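Local structure of amino acid ABC superfamily ATP binding cassette transporter, binding protein (Streptococcus pneumoniae, 4H5G) at residues V91-I103 against V215-Q229. The protein probably captures amino acids outside the cell for an ABC importer, and is seen here with L-arginine bound. Numbering follows the deposited sequence.
Sequences VFDFSIPYYENKI and VDKVIQKLKDEGTYQ. With EDO (1,2-ethanediol), chain K.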
loop_
_atom_site.group_PDB
_atom_site.type_symbol
_atom_site.label_atom_id
_atom_site.label_comp_id
_atom_site.label_asym_id
_atom_site.label_seq_id
_atom_site.Cartn_x
_atom_site.Cartn_y
_atom_site.Cartn_z
ATOM N N VAL A 91 3.854 11.436 14.131
ATOM C CA VAL A 91 4.694 12.222 13.221
ATOM C C VAL A 91 3.892 12.883 12.105
ATOM O O VAL A 91 4.193 14.005 11.705
ATOM C CB VAL A 91 5.790 11.329 12.579
ATOM C CG1 VAL A 91 6.679 12.146 11.621
ATOM C CG2 VAL A 91 6.620 10.651 13.651
ATOM N N PHE A 92 2.866 12.187 11.616
ATOM C CA PHE A 92 2.033 12.677 10.519
ATOM C C PHE A 92 0.577 12.819 10.927
ATOM O O PHE A 92 0.142 12.219 11.908
ATOM C CB PHE A 92 2.102 11.691 9.345
ATOM C CG PHE A 92 3.494 11.449 8.867
ATOM C CD1 PHE A 92 4.092 12.341 7.996
ATOM C CD2 PHE A 92 4.212 10.358 9.311
ATOM C CE1 PHE A 92 5.384 12.141 7.564
ATOM C CE2 PHE A 92 5.513 10.155 8.882
ATOM C CZ PHE A 92 6.094 11.056 8.005
ATOM N N ASP A 93 -0.169 13.616 10.174
ATOM C CA ASP A 93 -1.620 13.560 10.278
ATOM C C ASP A 93 -2.117 12.648 9.196
ATOM O O ASP A 93 -1.433 12.429 8.198
ATOM C CB ASP A 93 -2.239 14.940 10.129
ATOM C CG ASP A 93 -2.178 15.745 11.415
ATOM O OD1 ASP A 93 -1.940 15.171 12.503
ATOM O OD2 ASP A 93 -2.397 16.963 11.338
ATOM N N PHE A 94 -3.301 12.085 9.393
ATOM C CA PHE A 94 -3.856 11.215 8.367
ATOM C C PHE A 94 -5.258 11.654 8.031
ATOM O O PHE A 94 -5.982 12.206 8.878
ATOM C CB PHE A 94 -3.897 9.752 8.834
ATOM C CG PHE A 94 -2.564 9.055 8.784
ATOM C CD1 PHE A 94 -1.721 9.067 9.880
ATOM C CD2 PHE A 94 -2.158 8.382 7.636
ATOM C CE1 PHE A 94 -0.490 8.422 9.837
ATOM C CE2 PHE A 94 -0.931 7.733 7.586
ATOM C CZ PHE A 94 -0.099 7.750 8.690
ATOM N N SER A 95 -5.635 11.382 6.790
ATOM C CA SER A 95 -7.007 11.559 6.333
ATOM C C SER A 95 -7.841 10.520 7.062
ATOM O O SER A 95 -7.302 9.610 7.701
ATOM C CB SER A 95 -7.088 11.294 4.828
ATOM O OG SER A 95 -6.966 9.915 4.564
ATOM N N ILE A 96 -9.162 10.653 6.967
ATOM C CA ILE A 96 -10.045 9.552 7.340
ATOM C C ILE A 96 -9.643 8.320 6.513
ATOM O O ILE A 96 -9.067 8.449 5.436
ATOM C CB ILE A 96 -11.525 9.918 7.106
ATOM C CG1 ILE A 96 -11.791 10.186 5.622
ATOM C CG2 ILE A 96 -11.927 11.100 8.011
ATOM C CD1 ILE A 96 -13.260 10.528 5.301
ATOM N N PRO A 97 -9.936 7.107 7.013
ATOM C CA PRO A 97 -9.556 5.923 6.231
ATOM C C PRO A 97 -10.254 5.931 4.867
ATOM O O PRO A 97 -11.414 6.350 4.801
ATOM C CB PRO A 97 -10.140 4.763 7.045
ATOM C CG PRO A 97 -10.331 5.287 8.400
ATOM C CD PRO A 97 -10.535 6.764 8.312
ATOM N N TYR A 98 -9.577 5.483 3.815
ATOM C CA TYR A 98 -10.254 5.290 2.534
ATOM C C TYR A 98 -10.536 3.827 2.223
ATOM O O TYR A 98 -11.413 3.512 1.416
ATOM C CB TYR A 98 -9.477 5.954 1.383
ATOM C CG TYR A 98 -8.068 5.465 1.156
ATOM C CD1 TYR A 98 -7.824 4.327 0.398
ATOM C CD2 TYR A 98 -6.968 6.167 1.664
ATOM C CE1 TYR A 98 -6.532 3.882 0.154
ATOM C CE2 TYR A 98 -5.655 5.725 1.419
ATOM C CZ TYR A 98 -5.457 4.588 0.659
ATOM O OH TYR A 98 -4.164 4.143 0.391
ATOM N N TYR A 99 -9.788 2.923 2.860
ATOM C CA TYR A 99 -10.021 1.486 2.692
ATOM C C TYR A 99 -9.411 0.702 3.847
ATOM O O TYR A 99 -8.310 1.006 4.301
ATOM C CB TYR A 99 -9.407 0.986 1.376
ATOM C CG TYR A 99 -10.019 -0.311 0.878
ATOM C CD1 TYR A 99 -11.331 -0.350 0.429
ATOM C CD2 TYR A 99 -9.292 -1.492 0.856
ATOM C CE1 TYR A 99 -11.909 -1.527 -0.029
ATOM C CE2 TYR A 99 -9.865 -2.674 0.402
ATOM C CZ TYR A 99 -11.172 -2.680 -0.037
ATOM O OH TYR A 99 -11.749 -3.848 -0.501
ATOM N N GLU A 100 -10.127 -0.322 4.293
ATOM C CA GLU A 100 -9.654 -1.172 5.375
ATOM C C GLU A 100 -9.628 -2.616 4.888
ATOM O O GLU A 100 -10.593 -3.107 4.307
ATOM C CB GLU A 100 -10.557 -1.039 6.602
ATOM C CG GLU A 100 -10.198 -2.002 7.719
ATOM C CD GLU A 100 -11.001 -1.758 8.980
ATOM O OE1 GLU A 100 -11.696 -0.726 9.057
ATOM O OE2 GLU A 100 -10.929 -2.600 9.892
ATOM N N ASN A 101 -8.505 -3.292 5.113
ATOM C CA ASN A 101 -8.364 -4.681 4.678
ATOM C C ASN A 101 -7.532 -5.504 5.656
ATOM O O ASN A 101 -6.946 -4.961 6.599
ATOM C CB ASN A 101 -7.771 -4.745 3.266
ATOM C CG ASN A 101 -6.458 -4.026 3.158
ATOM O OD1 ASN A 101 -6.382 -2.909 2.630
ATOM N ND2 ASN A 101 -5.402 -4.651 3.671
ATOM N N LYS A 102 -7.494 -6.810 5.426
ATOM C CA LYS A 102 -6.737 -7.734 6.260
ATOM C C LYS A 102 -5.316 -7.865 5.750
ATOM O O LYS A 102 -4.958 -7.301 4.716
ATOM C CB LYS A 102 -7.391 -9.115 6.242
ATOM C CG LYS A 102 -8.834 -9.106 6.694
ATOM C CD LYS A 102 -8.938 -8.627 8.123
ATOM C CE LYS A 102 -10.374 -8.681 8.607
ATOM N NZ LYS A 102 -10.959 -10.030 8.378
ATOM N N ILE A 103 -4.504 -8.614 6.490
ATOM C CA ILE A 103 -3.125 -8.862 6.103
ATOM C C ILE A 103 -2.939 -10.376 5.977
ATOM O O ILE A 103 -3.425 -11.141 6.810
ATOM C CB ILE A 103 -2.161 -8.237 7.121
ATOM C CG1 ILE A 103 -2.522 -6.754 7.289
ATOM C CG2 ILE A 103 -0.717 -8.445 6.686
ATOM C CD1 ILE A 103 -1.712 -5.993 8.293
ATOM N N VAL A 215 -8.991 16.559 1.348
ATOM C CA VAL A 215 -8.759 15.123 1.185
ATOM C C VAL A 215 -9.887 14.287 1.801
ATOM O O VAL A 215 -10.361 13.331 1.191
ATOM C CB VAL A 215 -7.393 14.690 1.762
ATOM C CG1 VAL A 215 -7.230 13.161 1.675
ATOM C CG2 VAL A 215 -6.250 15.374 0.994
ATOM N N ASP A 216 -10.317 14.648 3.004
ATOM C CA ASP A 216 -11.405 13.926 3.680
ATOM C C ASP A 216 -12.714 14.031 2.913
ATOM O O ASP A 216 -13.499 13.079 2.854
ATOM C CB ASP A 216 -11.589 14.454 5.121
ATOM C CG ASP A 216 -10.478 14.003 6.069
ATOM O OD1 ASP A 216 -9.692 13.104 5.702
ATOM O OD2 ASP A 216 -10.411 14.533 7.197
ATOM N N LYS A 217 -12.959 15.197 2.331
ATOM C CA LYS A 217 -14.200 15.403 1.585
ATOM C C LYS A 217 -14.235 14.477 0.374
ATOM O O LYS A 217 -15.250 13.822 0.092
ATOM C CB LYS A 217 -14.312 16.865 1.141
ATOM C CG LYS A 217 -15.455 17.130 0.181
ATOM C CD LYS A 217 -15.366 18.551 -0.356
ATOM C CE LYS A 217 -16.416 18.786 -1.422
ATOM N NZ LYS A 217 -17.775 18.757 -0.820
ATOM N N VAL A 218 -13.113 14.409 -0.336
ATOM C CA VAL A 218 -13.038 13.541 -1.516
ATOM C C VAL A 218 -13.186 12.073 -1.118
ATOM O O VAL A 218 -13.944 11.319 -1.745
ATOM C CB VAL A 218 -11.721 13.765 -2.272
ATOM C CG1 VAL A 218 -11.563 12.746 -3.408
ATOM C CG2 VAL A 218 -11.701 15.189 -2.836
ATOM N N ILE A 219 -12.477 11.674 -0.065
ATOM C CA ILE A 219 -12.530 10.275 0.397
ATOM C C ILE A 219 -13.920 9.888 0.882
ATOM O O ILE A 219 -14.405 8.784 0.601
ATOM C CB ILE A 219 -11.487 9.995 1.504
ATOM C CG1 ILE A 219 -10.085 9.964 0.895
ATOM C CG2 ILE A 219 -11.763 8.659 2.200
ATOM C CD1 ILE A 219 -8.994 9.920 1.944
ATOM N N GLN A 220 -14.580 10.789 1.596
ATOM C CA GLN A 220 -15.919 10.460 2.096
ATOM C C GLN A 220 -16.868 10.233 0.928
ATOM O O GLN A 220 -17.722 9.339 0.953
ATOM C CB GLN A 220 -16.464 11.551 3.031
ATOM C CG GLN A 220 -17.730 11.107 3.778
ATOM C CD GLN A 220 -17.500 9.894 4.698
ATOM O OE1 GLN A 220 -16.904 10.022 5.775
ATOM N NE2 GLN A 220 -17.974 8.712 4.270
ATOM N N LYS A 221 -16.721 11.045 -0.110
ATOM C CA LYS A 221 -17.574 10.891 -1.290
ATOM C C LYS A 221 -17.295 9.565 -2.005
ATOM O O LYS A 221 -18.222 8.872 -2.441
ATOM C CB LYS A 221 -17.356 12.078 -2.226
ATOM C CG LYS A 221 -17.834 11.854 -3.635
ATOM C CD LYS A 221 -19.277 12.206 -3.777
ATOM C CE LYS A 221 -19.537 12.715 -5.185
ATOM N NZ LYS A 221 -20.852 13.407 -5.258
ATOM N N LEU A 222 -16.025 9.202 -2.116
ATOM C CA LEU A 222 -15.655 7.911 -2.732
ATOM C C LEU A 222 -16.243 6.739 -1.952
ATOM O O LEU A 222 -16.831 5.825 -2.535
ATOM C CB LEU A 222 -14.129 7.758 -2.812
ATOM C CG LEU A 222 -13.371 8.754 -3.689
ATOM C CD1 LEU A 222 -11.872 8.568 -3.490
ATOM C CD2 LEU A 222 -13.730 8.579 -5.159
ATOM N N LYS A 223 -16.095 6.757 -0.631
ATOM C CA LYS A 223 -16.639 5.659 0.176
ATOM C C LYS A 223 -18.156 5.615 0.093
ATOM O O LYS A 223 -18.749 4.529 0.044
ATOM C CB LYS A 223 -16.182 5.763 1.649
ATOM C CG LYS A 223 -14.670 5.636 1.849
ATOM C CD LYS A 223 -14.329 5.380 3.323
ATOM C CE LYS A 223 -14.696 6.602 4.186
ATOM N NZ LYS A 223 -14.185 6.463 5.609
ATOM N N ASP A 224 -18.795 6.785 0.092
ATOM C CA ASP A 224 -20.257 6.838 0.029
ATOM C C ASP A 224 -20.790 6.272 -1.275
ATOM O O ASP A 224 -21.884 5.733 -1.319
ATOM C CB ASP A 224 -20.784 8.279 0.205
ATOM C CG ASP A 224 -20.628 8.800 1.630
ATOM O OD1 ASP A 224 -20.163 8.034 2.501
ATOM O OD2 ASP A 224 -20.984 9.982 1.877
ATOM N N GLU A 225 -20.010 6.384 -2.340
ATOM C CA GLU A 225 -20.489 5.939 -3.646
ATOM C C GLU A 225 -19.922 4.572 -4.033
ATOM O O GLU A 225 -20.195 4.063 -5.120
ATOM C CB GLU A 225 -20.179 7.007 -4.722
ATOM C CG GLU A 225 -20.977 8.295 -4.507
ATOM C CD GLU A 225 -20.783 9.352 -5.592
ATOM O OE1 GLU A 225 -19.845 9.238 -6.406
ATOM O OE2 GLU A 225 -21.589 10.308 -5.621
ATOM N N GLY A 226 -19.132 3.992 -3.128
ATOM C CA GLY A 226 -18.487 2.704 -3.355
ATOM C C GLY A 226 -17.346 2.770 -4.357
ATOM O O GLY A 226 -16.913 1.751 -4.896
ATOM N N THR A 227 -16.842 3.976 -4.590
ATOM C CA THR A 227 -15.918 4.219 -5.701
ATOM C C THR A 227 -14.535 3.633 -5.465
ATOM O O THR A 227 -13.869 3.187 -6.408
ATOM C CB THR A 227 -15.802 5.734 -5.985
ATOM O OG1 THR A 227 -17.123 6.278 -6.137
ATOM C CG2 THR A 227 -15.025 5.989 -7.277
ATOM N N TYR A 228 -14.068 3.648 -4.221
ATOM C CA TYR A 228 -12.726 3.117 -3.984
ATOM C C TYR A 228 -12.725 1.605 -4.249
ATOM O O TYR A 228 -11.820 1.081 -4.910
ATOM C CB TYR A 228 -12.148 3.467 -2.598
ATOM C CG TYR A 228 -10.655 3.183 -2.592
ATOM C CD1 TYR A 228 -9.746 4.141 -3.014
ATOM C CD2 TYR A 228 -10.173 1.926 -2.260
ATOM C CE1 TYR A 228 -8.378 3.867 -3.057
ATOM C CE2 TYR A 228 -8.811 1.637 -2.300
ATOM C CZ TYR A 228 -7.923 2.610 -2.702
ATOM O OH TYR A 228 -6.572 2.306 -2.743
ATOM N N GLN A 229 -13.761 0.917 -3.772
ATOM C CA GLN A 229 -13.950 -0.500 -4.114
ATOM C C GLN A 229 -13.980 -0.683 -5.628
ATOM O O GLN A 229 -13.338 -1.580 -6.159
ATOM C CB GLN A 229 -15.241 -1.047 -3.484
ATOM C CG GLN A 229 -15.533 -2.528 -3.785
ATOM C CD GLN A 229 -14.508 -3.480 -3.198
ATOM O OE1 GLN A 229 -14.210 -4.538 -3.782
ATOM N NE2 GLN A 229 -13.968 -3.128 -2.035
HETATM C C1 EDO K . -18.346 20.098 -4.916
HETATM O O1 EDO K . -16.987 20.483 -4.664
HETATM C C2 EDO K . -18.822 19.050 -3.917
HETATM O O2 EDO K . -19.642 19.648 -2.904
#
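Past strand 92-94, residues 95-97 run extended beside helix 209-225, bringing the CA atoms of Ser-95 and Asp-216 to 5.7 Å, and the chain turns at Tyr-98 toward the start of helix 227-235. Asp-216 OD1 accepts a hydrogen bond from the backbone N-H of Ile-96 (N to OD1 2.8 Å), from above the carboxylate plane, while its OD2 pairs with Lys-212; a short acid can thus serve chain and lysine together. Ile-96, branched and apolar, lies along the helix surface, its CD1 reaching toward Gln-220. Ile-219 CG2 lies between Ile-96 CG1 (3.7 Å) and Tyr-98 CB (3.6 Å), and CD1 extends to the Ser-95 side chain. Lys-223, long enough to span the gap and bent at chi3 (-66°), brings NZ to Pro-97 O at 2.9 Å. In this type II periplasmic binding protein fold, 95-102 is a connection between the two lobes, here joined to the C-terminal helices of one. Gly-226, with positive phi, closes the first helix in a Schellman motif and occupies the N-cap position of the next, which carries Tyr-228 into a cluster with Tyr-98 and Tyr-99. Tyr-98 CD1 sits over one face of the Tyr-228 ring near its rim, the planes 52° apart, and Tyr-99 CD1 meets Tyr-228 CD2 at 3.7 Å. The hydroxyl of the buried Tyr-228 is hydrogen-bonded to Asp-41.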